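Local coordinates for protein polyketide synthase type I (Bacillus amyloliquefaciens, PDB 5KKU) that carries, in this piece, an N-terminal dehydratase domain of the difficidin assembly line, probably dehydrating intermediates during polyketide synthesis, at residues 21-24 / 30-33. Residues are numbered along the deposited sequence; the frame is centred on the assembly and turned at random.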
loop_
_atom_site.group_PDB
_atom_site.type_symbol
_atom_site.label_atom_id
_atom_site.label_comp_id
_atom_site.label_asym_id
_atom_site.label_seq_id
_atom_site.Cartn_x
_atom_site.Cartn_y
_atom_site.Cartn_z
ATOM N N ILE A 21 -4.425 0.743 12.227
ATOM C CA ILE A 21 -4.583 0.465 10.804
ATOM C C ILE A 21 -5.878 -0.293 10.530
ATOM O O ILE A 21 -6.744 0.182 9.795
ATOM C CB ILE A 21 -3.397 -0.347 10.252
ATOM C CG1 ILE A 21 -2.092 0.433 10.422
ATOM C CG2 ILE A 21 -3.627 -0.698 8.790
ATOM C CD1 ILE A 21 -0.867 -0.446 10.549
ATOM N N VAL A 22 -6.003 -1.474 11.126
ATOM C CA VAL A 22 -7.191 -2.301 10.947
ATOM C C VAL A 22 -8.416 -1.653 11.583
ATOM O O VAL A 22 -9.543 -1.854 11.131
ATOM C CB VAL A 22 -6.997 -3.707 11.545
ATOM C CG1 VAL A 22 -5.832 -4.414 10.870
ATOM C CG2 VAL A 22 -6.776 -3.617 13.048
ATOM N N ARG A 23 -8.217 -0.889 12.603
ATOM C CA ARG A 23 -9.334 -0.278 13.203
ATOM C C ARG A 23 -9.965 0.683 12.244
ATOM O O ARG A 23 -11.136 0.803 12.188
ATOM C CB ARG A 23 -8.872 0.392 14.459
ATOM C CG ARG A 23 -9.777 1.310 15.216
ATOM C CD ARG A 23 -8.820 1.981 16.162
ATOM N NE ARG A 23 -9.311 3.068 16.935
ATOM C CZ ARG A 23 -9.290 4.341 16.595
ATOM N NH1 ARG A 23 -8.854 4.770 15.470
ATOM N NH2 ARG A 23 -9.717 5.201 17.444
ATOM N N ASP A 24 -9.130 1.331 11.455
ATOM C CA ASP A 24 -9.581 2.382 10.568
ATOM C C ASP A 24 -9.507 1.947 9.099
ATOM O O ASP A 24 -9.435 2.724 8.210
ATOM C CB ASP A 24 -8.791 3.652 10.818
ATOM C CG ASP A 24 -9.150 4.321 12.131
ATOM O OD1 ASP A 24 -10.090 3.912 12.796
ATOM O OD2 ASP A 24 -8.502 5.268 12.466
ATOM N N ILE A 30 -15.420 -5.673 8.395
ATOM C CA ILE A 30 -14.403 -6.543 8.934
ATOM C C ILE A 30 -13.050 -5.841 8.895
ATOM O O ILE A 30 -12.731 -5.241 7.930
ATOM C CB ILE A 30 -14.362 -7.880 8.219
ATOM C CG1 ILE A 30 -15.656 -8.635 8.414
ATOM C CG2 ILE A 30 -13.190 -8.684 8.672
ATOM C CD1 ILE A 30 -15.939 -9.571 7.293
ATOM N N ARG A 31 -12.287 -5.946 9.977
ATOM C CA ARG A 31 -10.974 -5.317 10.053
ATOM C C ARG A 31 -9.923 -6.145 9.321
ATOM O O ARG A 31 -9.693 -7.308 9.654
ATOM C CB ARG A 31 -10.559 -5.114 11.511
ATOM C CG ARG A 31 -11.506 -4.232 12.309
ATOM C CD ARG A 31 -10.973 -3.971 13.708
ATOM N NE ARG A 31 -11.994 -3.411 14.588
ATOM C CZ ARG A 31 -11.741 -2.858 15.769
ATOM N NH1 ARG A 31 -10.495 -2.790 16.219
ATOM N NH2 ARG A 31 -12.733 -2.373 16.503
ATOM N N VAL A 32 -9.289 -5.539 8.322
ATOM C CA VAL A 32 -8.262 -6.219 7.541
ATOM C C VAL A 32 -6.975 -5.403 7.498
ATOM O O VAL A 32 -6.955 -4.235 7.890
ATOM C CB VAL A 32 -8.735 -6.490 6.102
ATOM C CG1 VAL A 32 -7.665 -7.241 5.324
ATOM C CG2 VAL A 32 -10.042 -7.269 6.111
ATOM N N LEU A 33 -5.901 -6.023 7.020
ATOM C CA LEU A 33 -4.609 -5.356 6.925
ATOM C C LEU A 33 -4.265 -5.021 5.477
ATOM O O LEU A 33 -4.084 -5.921 4.652
ATOM C CB LEU A 33 -3.510 -6.227 7.538
ATOM C CG LEU A 33 -2.122 -5.591 7.644
ATOM C CD1 LEU A 33 -2.215 -4.195 8.241
ATOM C CD2 LEU A 33 -1.190 -6.468 8.466
#
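Val-22 sits at the centre of the contact, its isopropyl group laid between CB of Arg-31 and the carbonyl of Val-32. Its CG1 methyl, anti to the carbonyl carbon at a chi1 of -60°, reaches the peptide that joins Val-32 to Leu-33, a tight contact with CG1 3.2 Å from O of Val-32. Beside it the two beta carbons meet, CB of Val-22 lying 3.8 Å from CB of Arg-31. From there the arginine chain runs extended from CG to NE, alongside the end of helix 20-23, and its aliphatic part passes the backbone carbonyl of Val-22, with CG of Arg-31 3.3 Å from that O. The guanidinium thus arrives next to Arg-23, whose CG covers one of its faces and whose CB lies 4.0 Å from NH1 of Arg-31. Arg-23 turns its own charge elsewhere, its NH1 making a salt bridge of 3.1 Å to OD2 of Asp-24, while NH1 of Arg-31 is hydrogen-bonded to the carbonyl of His-17. At the other end Ile-21 and Leu-33 meet obliquely through single methyls, CG2 of Ile-21 to CD1 of Leu-33 at 3.8 Å, near Pro-34 and helix 37-49. The contact packs the short helix of the N-terminal hotdog fold against strand 30-33, where Val-32, its CB directed away from the helix, approaches the predicted proton acceptor His-25. Van der Waals contact holds the segments together, apolar at Ile-21 and Leu-33, elsewhere with aliphatic carbons resting on carbonyl oxygens. Asp-24 probably offsets the charge of Arg-23, whereas Arg-31 has a neutral carbonyl partner and a like charge, Arg-26, close by.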